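Local coordinates for odorant-binding protein 2a (Homo sapiens, PDB 4RUN) that binds and transports small hydrophobic volatile molecules, with a higher affinity for aldehydes and large fatty acids, at residues Tyr85-Pro90 against Lys129-His134; Met19-Asp24 against Asp28-Lys33; Val96-Asp101 against Lys135-Glu140; Val37-Leu42 against Leu47-Thr52. The protein carries 2 engineered substitutions. All blocks are in the same frame, centred on the assembly; numbering follows the deposited sequence.

Interaction 1 (Tyr85-Pro90 against Lys129-His134)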
loop_
_atom_site.group_PDB
_atom_site.type_symbol
_atom_site.label_atom_id
_atom_site.label_comp_id
_atom_site.label_asym_id
_atom_site.label_seq_id
_atom_site.Cartn_x
_atom_site.Cartn_y
_atom_site.Cartn_z
ATOM N N TYR A 85 -4.383 2.916 7.127
ATOM C CA TYR A 85 -3.832 4.145 7.701
ATOM C C TYR A 85 -2.847 4.741 6.720
ATOM O O TYR A 85 -2.042 4.015 6.138
ATOM C CB TYR A 85 -3.093 3.855 9.008
ATOM C CG TYR A 85 -3.920 3.082 10.005
ATOM C CD1 TYR A 85 -4.228 1.741 9.796
ATOM C CD2 TYR A 85 -4.409 3.687 11.144
ATOM C CE1 TYR A 85 -4.994 1.028 10.693
ATOM C CE2 TYR A 85 -5.179 2.975 12.054
ATOM C CZ TYR A 85 -5.465 1.639 11.819
ATOM O OH TYR A 85 -6.231 0.911 12.709
ATOM N N LEU A 86 -2.928 6.050 6.519
ATOM C CA LEU A 86 -1.940 6.770 5.734
ATOM C C LEU A 86 -1.220 7.665 6.710
ATOM O O LEU A 86 -1.849 8.457 7.402
ATOM C CB LEU A 86 -2.591 7.580 4.602
ATOM C CG LEU A 86 -1.666 7.999 3.444
ATOM C CD1 LEU A 86 -1.028 6.785 2.777
ATOM C CD2 LEU A 86 -2.392 8.837 2.393
ATOM N N GLN A 87 0.098 7.517 6.782
ATOM C CA GLN A 87 0.921 8.290 7.710
ATOM C C GLN A 87 2.070 8.931 6.951
ATOM O O GLN A 87 2.637 8.326 6.044
ATOM C CB GLN A 87 1.505 7.400 8.801
ATOM C CG GLN A 87 0.504 6.519 9.537
ATOM C CD GLN A 87 1.198 5.505 10.436
ATOM O OE1 GLN A 87 2.326 5.734 10.896
ATOM N NE2 GLN A 87 0.528 4.380 10.695
ATOM N N GLU A 88 2.406 10.156 7.330
ATOM C CA GLU A 88 3.544 10.855 6.760
ATOM C C GLU A 88 4.800 10.114 7.228
ATOM O O GLU A 88 4.877 9.682 8.379
ATOM C CB GLU A 88 3.512 12.347 7.148
ATOM C CG GLU A 88 3.797 13.258 5.966
ATOM C CD GLU A 88 3.355 14.697 6.171
ATOM O OE1 GLU A 88 2.587 14.969 7.110
ATOM O OE2 GLU A 88 3.797 15.569 5.399
ATOM N N LEU A 89 5.729 9.864 6.309
ATOM C CA LEU A 89 6.997 9.243 6.662
ATOM C C LEU A 89 7.991 10.386 6.902
ATOM O O LEU A 89 8.470 11.020 5.952
ATOM C CB LEU A 89 7.483 8.311 5.559
ATOM C CG LEU A 89 8.761 7.525 5.872
ATOM C CD1 LEU A 89 8.601 6.660 7.123
ATOM C CD2 LEU A 89 9.146 6.660 4.680
ATOM N N PRO A 90 8.298 10.666 8.178
ATOM C CA PRO A 90 9.133 11.824 8.502
ATOM C C PRO A 90 10.532 11.837 7.872
ATOM O O PRO A 90 11.166 10.791 7.712
ATOM C CB PRO A 90 9.240 11.757 10.027
ATOM C CG PRO A 90 8.057 10.969 10.467
ATOM C CD PRO A 90 7.867 9.943 9.392
ATOM N N LYS A 129 12.121 1.255 6.533
ATOM C CA LYS A 129 12.601 0.093 7.266
ATOM C C LYS A 129 12.531 0.339 8.769
ATOM O O LYS A 129 11.993 -0.479 9.504
ATOM C CB LYS A 129 14.032 -0.198 6.839
ATOM C CG LYS A 129 14.742 -1.315 7.571
ATOM C CD LYS A 129 16.098 -1.532 6.905
ATOM C CE LYS A 129 17.143 -2.080 7.860
ATOM N NZ LYS A 129 18.525 -1.853 7.343
ATOM N N LYS A 130 13.098 1.454 9.217
ATOM C CA LYS A 130 13.048 1.859 10.637
ATOM C C LYS A 130 11.628 1.865 11.181
ATOM O O LYS A 130 11.374 1.357 12.263
ATOM C CB LYS A 130 13.627 3.268 10.820
ATOM C CG LYS A 130 15.118 3.384 10.617
ATOM C CD LYS A 130 15.479 4.838 10.335
ATOM C CE LYS A 130 16.913 5.163 10.724
ATOM N NZ LYS A 130 17.513 6.141 9.775
ATOM N N LEU A 131 10.711 2.477 10.442
ATOM C CA LEU A 131 9.328 2.571 10.891
ATOM C C LEU A 131 8.678 1.183 10.899
ATOM O O LEU A 131 7.939 0.816 11.812
ATOM C CB LEU A 131 8.544 3.531 9.999
ATOM C CG LEU A 131 7.024 3.621 10.228
ATOM C CD1 LEU A 131 6.485 4.967 9.741
ATOM C CD2 LEU A 131 6.268 2.463 9.573
ATOM N N VAL A 132 8.970 0.418 9.867
ATOM C CA VAL A 132 8.487 -0.947 9.748
ATOM C C VAL A 132 8.893 -1.805 10.950
ATOM O O VAL A 132 8.066 -2.532 11.492
ATOM C CB VAL A 132 8.963 -1.548 8.402
ATOM C CG1 VAL A 132 9.085 -3.064 8.459
ATOM C CG2 VAL A 132 8.003 -1.123 7.309
ATOM N N GLN A 133 10.151 -1.702 11.365
ATOM C CA GLN A 133 10.673 -2.473 12.496
ATOM C C GLN A 133 10.056 -2.072 13.833
ATOM O O GLN A 133 9.862 -2.917 14.714
ATOM C CB GLN A 133 12.185 -2.325 12.571
ATOM C CG GLN A 133 12.907 -2.971 11.402
ATOM C CD GLN A 133 14.381 -2.624 11.358
ATOM O OE1 GLN A 133 14.768 -1.472 11.603
ATOM N NE2 GLN A 133 15.216 -3.613 11.028
ATOM N N HIS A 134 9.791 -0.772 13.979
ATOM C CA HIS A 134 9.080 -0.200 15.133
ATOM C C HIS A 134 7.766 -0.938 15.350
ATOM O O HIS A 134 7.407 -1.244 16.485
ATOM C CB HIS A 134 8.832 1.305 14.883
ATOM C CG HIS A 134 8.242 2.064 16.041
ATOM N ND1 HIS A 134 7.085 2.806 15.916
ATOM C CD2 HIS A 134 8.658 2.235 17.320
ATOM C CE1 HIS A 134 6.800 3.379 17.071
ATOM N NE2 HIS A 134 7.738 3.047 17.940
#
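The single long helix that lipocalins pack against the outer wall of their barrel meets that wall here through Leu131, which faces Leu89 and Gln87 of segment 85-90. The contact is small, 118 Å² summed over both sides, and the backbones stay well apart: the closest CA atoms, those of Leu89 and Leu131, are 8.2 Å from each other. Side chains therefore have to bridge the gap. Leu131 points toward segment 85-90, and with CG anti to the backbone N (chi1 173°) it extends its CD1 methyl to within 3.8 Å of Leu89 CD1. Leu89 leaves its backbone at a slant to the helix, yet a similar first torsion (chi1 -176°) carries its CD1 round to this meeting. The two leucines touch by one methyl each, with their side chains crossing obliquely. Gln87 makes a looser approach, its carboxamide OE1 lying 4.4 Å from the same Leu131 CD1; this is van der Waals proximity to a methyl, not a polar bond. Within the helix, Gln133 N donates to Lys129 O at 2.9 Å, an i to i+4 bond. Val96, on the adjoining strand 95-103, touches both leucines, so the helix rests on two neighbouring strands; Leu89 also reaches Leu113 of strand 106-115, while Val132 packs on Leu137 of the following loop.

Interaction 2 (Met19-Asp24 against Asp28-Lys33)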
loop_
_atom_site.group_PDB
_atom_site.type_symbol
_atom_site.label_atom_id
_atom_site.label_comp_id
_atom_site.label_asym_id
_atom_site.label_seq_id
_atom_site.Cartn_x
_atom_site.Cartn_y
_atom_site.Cartn_z
ATOM N N MET A 19 7.428 -2.410 -0.238
ATOM C CA MET A 19 6.344 -3.189 0.317
ATOM C C MET A 19 6.893 -4.101 1.425
ATOM O O MET A 19 8.038 -4.541 1.345
ATOM C CB MET A 19 5.734 -3.953 -0.833
ATOM C CG MET A 19 4.470 -4.709 -0.526
ATOM S SD MET A 19 3.469 -4.894 -2.029
ATOM C CE MET A 19 2.096 -5.759 -1.242
ATOM N N VAL A 20 6.095 -4.356 2.462
ATOM C CA VAL A 20 6.473 -5.243 3.585
ATOM C C VAL A 20 5.216 -5.939 4.031
ATOM O O VAL A 20 4.117 -5.368 3.971
ATOM C CB VAL A 20 7.142 -4.507 4.785
ATOM C CG1 VAL A 20 6.136 -3.751 5.636
ATOM C CG2 VAL A 20 7.930 -5.464 5.668
ATOM N N VAL A 21 5.402 -7.174 4.482
ATOM C CA VAL A 21 4.318 -8.086 4.791
ATOM C C VAL A 21 4.660 -8.880 6.050
ATOM O O VAL A 21 5.828 -9.119 6.314
ATOM C CB VAL A 21 4.141 -9.086 3.646
ATOM C CG1 VAL A 21 3.397 -8.441 2.483
ATOM C CG2 VAL A 21 5.494 -9.662 3.196
ATOM N N ASP A 22 3.664 -9.306 6.825
ATOM C CA ASP A 22 3.969 -10.135 7.985
ATOM C C ASP A 22 4.535 -11.477 7.545
ATOM O O ASP A 22 4.425 -11.868 6.382
ATOM C CB ASP A 22 2.767 -10.266 8.936
ATOM C CG ASP A 22 1.554 -10.898 8.300
ATOM O OD1 ASP A 22 1.687 -11.919 7.595
ATOM O OD2 ASP A 22 0.433 -10.406 8.561
ATOM N N LYS A 23 5.198 -12.154 8.466
ATOM C CA LYS A 23 5.769 -13.470 8.201
ATOM C C LYS A 23 4.831 -14.621 7.820
ATOM O O LYS A 23 5.329 -15.667 7.412
ATOM C CB LYS A 23 6.675 -13.889 9.352
ATOM C CG LYS A 23 7.933 -13.052 9.352
ATOM C CD LYS A 23 9.085 -13.702 10.088
ATOM C CE LYS A 23 10.332 -12.836 9.927
ATOM N NZ LYS A 23 10.946 -12.948 8.570
ATOM N N ASP A 24 3.511 -14.465 7.951
ATOM C CA ASP A 24 2.565 -15.481 7.465
ATOM C C ASP A 24 2.283 -15.336 5.977
ATOM O O ASP A 24 1.864 -16.296 5.334
ATOM C CB ASP A 24 1.240 -15.400 8.219
ATOM C CG ASP A 24 1.405 -15.566 9.715
ATOM O OD1 ASP A 24 2.102 -16.514 10.146
ATOM O OD2 ASP A 24 0.809 -14.756 10.454
ATOM N N ASP A 28 4.834 -16.840 -2.642
ATOM C CA ASP A 28 4.082 -16.954 -3.897
ATOM C C ASP A 28 3.119 -15.773 -4.106
ATOM O O ASP A 28 2.798 -15.412 -5.231
ATOM C CB ASP A 28 3.372 -18.327 -4.006
ATOM C CG ASP A 28 1.938 -18.337 -3.436
ATOM O OD1 ASP A 28 1.452 -17.297 -2.962
ATOM O OD2 ASP A 28 1.276 -19.407 -3.479
ATOM N N ARG A 29 2.698 -15.144 -3.019
ATOM C CA ARG A 29 1.647 -14.132 -3.068
ATOM C C ARG A 29 2.144 -12.700 -3.316
ATOM O O ARG A 29 1.340 -11.801 -3.531
ATOM C CB ARG A 29 0.864 -14.148 -1.758
ATOM C CG ARG A 29 -0.602 -13.877 -1.956
ATOM C CD ARG A 29 -1.419 -14.033 -0.690
ATOM N NE ARG A 29 -2.625 -13.228 -0.862
ATOM C CZ ARG A 29 -3.712 -13.624 -1.512
ATOM N NH1 ARG A 29 -3.793 -14.849 -2.023
ATOM N NH2 ARG A 29 -4.737 -12.789 -1.627
ATOM N N ARG A 30 3.456 -12.479 -3.272
ATOM C CA ARG A 30 4.005 -11.131 -3.414
ATOM C C ARG A 30 3.912 -10.538 -4.822
ATOM O O ARG A 30 4.295 -11.193 -5.782
ATOM C CB ARG A 30 5.476 -11.129 -3.070
ATOM C CG ARG A 30 5.776 -11.607 -1.673
ATOM C CD ARG A 30 7.243 -11.506 -1.381
ATOM N NE ARG A 30 7.512 -11.883 -0.004
ATOM C CZ ARG A 30 8.644 -11.611 0.631
ATOM N NH1 ARG A 30 9.632 -10.966 0.006
ATOM N NH2 ARG A 30 8.780 -11.983 1.889
ATOM N N PRO A 31 3.444 -9.288 -4.940
ATOM C CA PRO A 31 3.501 -8.547 -6.181
ATOM C C PRO A 31 4.915 -8.463 -6.775
ATOM O O PRO A 31 5.835 -8.058 -6.080
ATOM C CB PRO A 31 3.032 -7.156 -5.767
ATOM C CG PRO A 31 2.163 -7.380 -4.580
ATOM C CD PRO A 31 2.769 -8.530 -3.877
ATOM N N ARG A 32 5.078 -8.879 -8.030
ATOM C CA ARG A 32 6.338 -8.744 -8.742
ATOM C C ARG A 32 6.410 -7.358 -9.310
ATOM O O ARG A 32 7.466 -6.744 -9.320
ATOM C CB ARG A 32 6.436 -9.701 -9.928
ATOM C CG ARG A 32 6.590 -11.166 -9.576
ATOM C CD ARG A 32 6.474 -12.027 -10.830
ATOM N NE ARG A 32 7.258 -11.496 -11.961
ATOM C CZ ARG A 32 6.789 -11.199 -13.185
ATOM N NH1 ARG A 32 5.512 -11.370 -13.507
ATOM N NH2 ARG A 32 7.612 -10.720 -14.113
ATOM N N LYS A 33 5.284 -6.902 -9.844
ATOM C CA LYS A 33 5.191 -5.623 -10.517
ATOM C C LYS A 33 3.980 -4.928 -9.966
ATOM O O LYS A 33 3.174 -5.548 -9.315
ATOM C CB LYS A 33 5.049 -5.818 -12.024
ATOM C CG LYS A 33 6.161 -6.673 -12.623
ATOM C CD LYS A 33 5.976 -6.926 -14.113
ATOM C CE LYS A 33 7.313 -7.209 -14.780
ATOM N NZ LYS A 33 7.167 -7.459 -16.237
#
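Met19 and Val21, near the end of the first barrel strand 12-21, pack against Pro31 and Arg30 of the long loop that leads to strand 33-41; in lipocalins this loop lies at the open end of the barrel. The main interaction is apolar. Met19 points at the loop with CG anti to its own nitrogen (chi1 -173°) and the rest of the chain extended, so that the thioether arrives at the proline ring at about a right angle. Its methyl CE sits 3.7 Å from Pro31 CG and its sulfur SD 3.8 Å from the same CG, while CE is also 3.9 Å from Pro31 CD. Both end atoms thus bear on the CG-CD edge of the ring. If an alanine stood here, SD and CE would be gone, and the CG-CD edge of Pro31 is likely to lose its packing against the strand, opening a gap beneath the loop. Phe143 and Met110 flank Met19, and Phe53 touches Pro31, which makes this a buried cluster.

Contact with a charged group comes next: Val21 CG2 lies 4.2 Å from Arg30 NH2, approaching the guanidinium obliquely. Asp141 offers this arginine only a long, weak ion pair. Among the polar bonds, Asp22 OD2 accepts from Tyr109 N, Arg29 O from Arg55 NE, and Asp24 N makes a weak bond of 3.2 Å to Asp22 OD1, bent to 131° at the hydrogen.

Interaction 3 (Val96-Asp101 against Lys135-Glu140). Engineered in segment 96-101: Ser99 (natural residue Cys).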
loop_
_atom_site.group_PDB
_atom_site.type_symbol
_atom_site.label_atom_id
_atom_site.label_comp_id
_atom_site.label_asym_id
_atom_site.label_seq_id
_atom_site.Cartn_x
_atom_site.Cartn_y
_atom_site.Cartn_z
ATOM N N VAL A 96 3.486 6.350 4.433
ATOM C CA VAL A 96 3.340 4.911 4.623
ATOM C C VAL A 96 1.871 4.526 4.617
ATOM O O VAL A 96 1.049 5.182 5.243
ATOM C CB VAL A 96 3.967 4.450 5.935
ATOM C CG1 VAL A 96 3.665 2.983 6.189
ATOM C CG2 VAL A 96 5.461 4.688 5.880
ATOM N N PHE A 97 1.560 3.465 3.880
ATOM C CA PHE A 97 0.214 2.945 3.766
ATOM C C PHE A 97 0.231 1.631 4.519
ATOM O O PHE A 97 0.783 0.642 4.056
ATOM C CB PHE A 97 -0.104 2.755 2.291
ATOM C CG PHE A 97 -1.427 2.134 2.007
ATOM C CD1 PHE A 97 -1.579 0.742 2.009
ATOM C CD2 PHE A 97 -2.505 2.926 1.648
ATOM C CE1 PHE A 97 -2.797 0.165 1.701
ATOM C CE2 PHE A 97 -3.723 2.353 1.335
ATOM C CZ PHE A 97 -3.869 0.971 1.362
ATOM N N TYR A 98 -0.350 1.646 5.705
ATOM C CA TYR A 98 -0.325 0.511 6.615
ATOM C C TYR A 98 -1.719 -0.084 6.609
ATOM O O TYR A 98 -2.692 0.663 6.696
ATOM C CB TYR A 98 0.066 1.017 8.011
ATOM C CG TYR A 98 0.259 -0.050 9.059
ATOM C CD1 TYR A 98 1.167 -1.090 8.869
ATOM C CD2 TYR A 98 -0.447 -0.004 10.273
ATOM C CE1 TYR A 98 1.350 -2.073 9.842
ATOM C CE2 TYR A 98 -0.270 -0.978 11.258
ATOM C CZ TYR A 98 0.630 -2.014 11.040
ATOM O OH TYR A 98 0.811 -2.974 12.016
ATOM N N SER A 99 -1.835 -1.400 6.448
ATOM C CA SER A 99 -3.147 -2.039 6.445
ATOM C C SER A 99 -3.208 -3.199 7.434
ATOM O O SER A 99 -2.248 -3.958 7.593
ATOM C CB SER A 99 -3.525 -2.517 5.034
ATOM O OG SER A 99 -3.012 -3.813 4.741
ATOM N N LYS A 100 -4.351 -3.318 8.095
ATOM C CA LYS A 100 -4.647 -4.441 8.979
ATOM C C LYS A 100 -5.913 -5.117 8.430
ATOM O O LYS A 100 -6.969 -4.476 8.333
ATOM C CB LYS A 100 -4.869 -3.940 10.411
ATOM C CG LYS A 100 -3.682 -3.205 11.028
ATOM C CD LYS A 100 -3.974 -2.759 12.458
ATOM C CE LYS A 100 -3.779 -3.899 13.444
ATOM N NZ LYS A 100 -4.369 -3.683 14.796
ATOM N N ASP A 101 -5.797 -6.390 8.038
ATOM C CA ASP A 101 -6.883 -7.107 7.351
ATOM C C ASP A 101 -7.370 -8.319 8.160
ATOM O O ASP A 101 -6.642 -9.296 8.355
ATOM C CB ASP A 101 -6.364 -7.533 5.968
ATOM C CG ASP A 101 -7.466 -7.791 4.929
ATOM O OD1 ASP A 101 -8.672 -7.657 5.215
ATOM O OD2 ASP A 101 -7.094 -8.158 3.792
ATOM N N LYS A 135 7.072 -1.250 14.255
ATOM C CA LYS A 135 5.769 -1.913 14.320
ATOM C C LYS A 135 5.807 -3.447 14.397
ATOM O O LYS A 135 4.773 -4.086 14.249
ATOM C CB LYS A 135 4.910 -1.487 13.125
ATOM C CG LYS A 135 4.596 0.001 13.088
ATOM C CD LYS A 135 3.566 0.302 12.007
ATOM C CE LYS A 135 3.286 1.795 11.879
ATOM N NZ LYS A 135 3.000 2.506 13.167
ATOM N N GLY A 136 6.978 -4.039 14.622
ATOM C CA GLY A 136 7.093 -5.491 14.776
ATOM C C GLY A 136 7.357 -6.290 13.502
ATOM O O GLY A 136 7.672 -7.482 13.570
ATOM N N LEU A 137 7.238 -5.651 12.342
ATOM C CA LEU A 137 7.561 -6.302 11.062
ATOM C C LEU A 137 9.089 -6.340 10.856
ATOM O O LEU A 137 9.837 -5.754 11.643
ATOM C CB LEU A 137 6.839 -5.598 9.891
ATOM C CG LEU A 137 5.298 -5.645 9.899
ATOM C CD1 LEU A 137 4.679 -4.694 8.878
ATOM C CD2 LEU A 137 4.779 -7.067 9.698
ATOM N N SER A 138 9.544 -7.058 9.829
ATOM C CA SER A 138 10.974 -7.363 9.655
ATOM C C SER A 138 11.580 -6.828 8.361
ATOM O O SER A 138 10.926 -6.816 7.317
ATOM C CB SER A 138 11.163 -8.879 9.708
ATOM O OG SER A 138 12.531 -9.241 9.623
ATOM N N GLU A 139 12.845 -6.420 8.446
ATOM C CA GLU A 139 13.599 -5.837 7.325
ATOM C C GLU A 139 13.734 -6.776 6.135
ATOM O O GLU A 139 13.644 -6.362 4.983
ATOM C CB GLU A 139 15.008 -5.418 7.794
ATOM C CG GLU A 139 15.995 -6.544 8.078
ATOM C CD GLU A 139 17.065 -6.102 9.049
ATOM O OE1 GLU A 139 17.038 -6.568 10.205
ATOM O OE2 GLU A 139 17.902 -5.257 8.673
ATOM N N GLU A 140 13.939 -8.050 6.435
ATOM C CA GLU A 140 14.223 -9.064 5.436
ATOM C C GLU A 140 12.952 -9.438 4.684
ATOM O O GLU A 140 13.019 -10.081 3.646
ATOM C CB GLU A 140 14.844 -10.295 6.128
ATOM C CG GLU A 140 13.851 -11.157 6.892
ATOM C CD GLU A 140 14.454 -11.738 8.154
ATOM O OE1 GLU A 140 14.268 -11.161 9.249
ATOM O OE2 GLU A 140 15.136 -12.773 8.039
#
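Lys135 lays its aliphatic chain over the ring of Tyr98, and the contact can be read along it atom by atom. CB stands beside the phenol end of the ring, 4.5 Å from Tyr98 OH. CG follows without close contact, and CD then settles over the face: it is 3.9 Å from Tyr98 CZ and lies 14° off the ring normal through the centroid, a CH-pi contact. Beyond it CE passes 4.4 Å from Tyr98 CD2. The chain bends at its last torsion (chi4 -49°), which lifts the ammonium group off the ring; NZ ends 5.4 Å from the centroid, so any cation-pi attraction is long and weak. Gln87 touches the same side chain. Lys135 is where the chain leaves the lipocalin helix 122-134, and the loop that follows runs along the outside of the barrel toward strand 142-143, while Tyr98 projects to it from strand 95-103. Gly136, with phi at 91°, turns the chain, and Leu137 then meets the ring at its edge, CD1 being 4.3 Å from Tyr98 CE1. Farther along, Ser138 OG donates at 2.6 Å to Glu140 OE1, which accepts through its lone pair anti to the other carboxylate oxygen.

Interaction 4 (Val37-Leu42 against Leu47-Thr52)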
loop_
_atom_site.group_PDB
_atom_site.type_symbol
_atom_site.label_atom_id
_atom_site.label_comp_id
_atom_site.label_asym_id
_atom_site.label_seq_id
_atom_site.Cartn_x
_atom_site.Cartn_y
_atom_site.Cartn_z
ATOM N N VAL A 37 -1.110 3.972 -8.505
ATOM C CA VAL A 37 -2.387 3.904 -7.835
ATOM C C VAL A 37 -3.147 5.201 -8.069
ATOM O O VAL A 37 -2.668 6.278 -7.720
ATOM C CB VAL A 37 -2.194 3.701 -6.323
ATOM C CG1 VAL A 37 -3.542 3.514 -5.635
ATOM C CG2 VAL A 37 -1.271 2.514 -6.055
ATOM N N LYS A 38 -4.326 5.102 -8.676
ATOM C CA LYS A 38 -5.172 6.271 -8.889
ATOM C C LYS A 38 -6.248 6.309 -7.829
ATOM O O LYS A 38 -7.071 5.403 -7.743
ATOM C CB LYS A 38 -5.770 6.270 -10.297
ATOM C CG LYS A 38 -4.691 6.374 -11.368
ATOM C CD LYS A 38 -5.187 6.969 -12.679
ATOM C CE LYS A 38 -4.020 7.247 -13.624
ATOM N NZ LYS A 38 -4.444 7.991 -14.845
ATOM N N VAL A 39 -6.207 7.355 -7.008
ATOM C CA VAL A 39 -7.151 7.552 -5.921
ATOM C C VAL A 39 -8.130 8.661 -6.310
ATOM O O VAL A 39 -7.711 9.773 -6.624
ATOM C CB VAL A 39 -6.402 7.918 -4.619
ATOM C CG1 VAL A 39 -7.367 8.082 -3.452
ATOM C CG2 VAL A 39 -5.366 6.852 -4.295
ATOM N N THR A 40 -9.425 8.354 -6.280
ATOM C CA THR A 40 -10.471 9.316 -6.621
ATOM C C THR A 40 -11.472 9.424 -5.475
ATOM O O THR A 40 -11.781 8.423 -4.833
ATOM C CB THR A 40 -11.218 8.898 -7.901
ATOM O OG1 THR A 40 -11.656 7.540 -7.786
ATOM C CG2 THR A 40 -10.318 9.012 -9.109
ATOM N N ALA A 41 -11.979 10.635 -5.230
ATOM C CA ALA A 41 -13.006 10.877 -4.206
ATOM C C ALA A 41 -14.397 10.577 -4.760
ATOM O O ALA A 41 -14.644 10.756 -5.953
ATOM C CB ALA A 41 -12.939 12.317 -3.715
ATOM N N LEU A 42 -15.295 10.119 -3.889
ATOM C CA LEU A 42 -16.655 9.746 -4.290
ATOM C C LEU A 42 -17.714 10.522 -3.498
ATOM O O LEU A 42 -18.872 10.117 -3.436
ATOM C CB LEU A 42 -16.857 8.241 -4.090
ATOM C CG LEU A 42 -15.834 7.329 -4.778
ATOM C CD1 LEU A 42 -16.024 5.884 -4.334
ATOM C CD2 LEU A 42 -15.927 7.461 -6.292
ATOM N N LEU A 47 -13.376 7.293 -0.606
ATOM C CA LEU A 47 -12.400 7.249 -1.677
ATOM C C LEU A 47 -12.421 5.919 -2.399
ATOM O O LEU A 47 -13.091 4.969 -1.996
ATOM C CB LEU A 47 -11.003 7.495 -1.119
ATOM C CG LEU A 47 -10.793 8.801 -0.360
ATOM C CD1 LEU A 47 -9.364 8.870 0.148
ATOM C CD2 LEU A 47 -11.128 10.008 -1.232
ATOM N N GLU A 48 -11.673 5.878 -3.489
ATOM C CA GLU A 48 -11.534 4.688 -4.271
ATOM C C GLU A 48 -10.145 4.682 -4.846
ATOM O O GLU A 48 -9.709 5.677 -5.424
ATOM C CB GLU A 48 -12.544 4.716 -5.389
ATOM C CG GLU A 48 -12.524 3.507 -6.290
ATOM C CD GLU A 48 -13.490 3.699 -7.421
ATOM O OE1 GLU A 48 -13.218 4.555 -8.280
ATOM O OE2 GLU A 48 -14.537 3.030 -7.416
ATOM N N ALA A 49 -9.454 3.562 -4.662
ATOM C CA ALA A 49 -8.120 3.379 -5.196
ATOM C C ALA A 49 -8.186 2.317 -6.279
ATOM O O ALA A 49 -8.793 1.273 -6.080
ATOM C CB ALA A 49 -7.167 2.956 -4.090
ATOM N N THR A 50 -7.543 2.582 -7.412
ATOM C CA THR A 50 -7.499 1.637 -8.534
ATOM C C THR A 50 -6.052 1.383 -8.924
ATOM O O THR A 50 -5.273 2.320 -9.029
ATOM C CB THR A 50 -8.296 2.136 -9.765
ATOM O OG1 THR A 50 -7.921 3.480 -10.099
ATOM C CG2 THR A 50 -9.774 2.092 -9.484
ATOM N N PHE A 51 -5.688 0.115 -9.099
ATOM C CA PHE A 51 -4.332 -0.254 -9.502
ATOM C C PHE A 51 -4.297 -1.701 -9.980
ATOM O O PHE A 51 -5.265 -2.446 -9.833
ATOM C CB PHE A 51 -3.344 -0.090 -8.348
ATOM C CG PHE A 51 -3.683 -0.912 -7.148
ATOM C CD1 PHE A 51 -4.548 -0.422 -6.184
ATOM C CD2 PHE A 51 -3.140 -2.179 -6.975
ATOM C CE1 PHE A 51 -4.870 -1.177 -5.072
ATOM C CE2 PHE A 51 -3.456 -2.945 -5.862
ATOM C CZ PHE A 51 -4.326 -2.442 -4.911
ATOM N N THR A 52 -3.165 -2.081 -10.563
ATOM C CA THR A 52 -2.938 -3.447 -10.999
ATOM C C THR A 52 -1.576 -3.897 -10.519
ATOM O O THR A 52 -0.714 -3.071 -10.219
ATOM C CB THR A 52 -3.008 -3.566 -12.533
ATOM O OG1 THR A 52 -1.926 -2.850 -13.139
ATOM C CG2 THR A 52 -4.316 -3.009 -13.048
#
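Lys38 with Thr50 and Thr40 with Glu48 are the hydrogen-bonded pairs of this antiparallel contact. Lys38 N donates to Thr50 O at 3.0 Å, and Thr50 N returns a bond of 2.9 Å to Lys38 O. One pair further, Thr40 N reaches Glu48 O at 2.8 Å, and Glu48 N binds Thr40 O with a more bent geometry of 133° at the hydrogen.

A side-chain bond adds to this ladder. Thr50 holds OG1 between its backbone N and carbonyl carbon (chi1 50°), which turns the hydroxyl back onto the neighbouring strand, where it donates to Lys38 O at 3.2 Å. That oxygen is gripped twice, the hydroxyl and the amide of Thr50 arriving from opposite faces of its plane. A valine in this place has no hydroxyl to give, and Lys38 O would probably be left with the amide bond alone.

Together the segments form the hairpin of strands 33-41 and 47-55, the second and third strands of the lipocalin barrel, the N-to-C directions of the two segments standing at 161°, close to antiparallel.

Apolar contacts gather on the face turned to the barrel interior. Val37 CG1 meets Ala49 CB at 4.0 Å while its CG2 lies against Phe51 CB, and Val39 CG1 approaches Leu47 CD1 at 4.2 Å. Trp14 touches Val39 from strand 12-21. On the outward face, Thr40 and Glu48 lie side by side, and Leu42 CD1 touches Glu48 CB at 3.8 Å.

Of the four contacts, interaction 2 is buried, interactions 1 and 4 are partly buried and interaction 3 lies at the surface. Interaction 4 alone is a strand pairing, which explains its backbone hydrogen bonds and its 498 Å² of buried surface against 118 to 138 Å² for the others. Those rely on side chains: leucine methyls in interaction 1, a thioether on proline in interaction 2, a lysine chain on an aromatic face in interaction 3. Interactions 1 and 3 are close, with centres about 8 Å apart, and join the helix and its trailing loop to adjacent strands. Leu137 links interaction 3 to Val20 of interaction 2, whereas interaction 4 lies across the barrel.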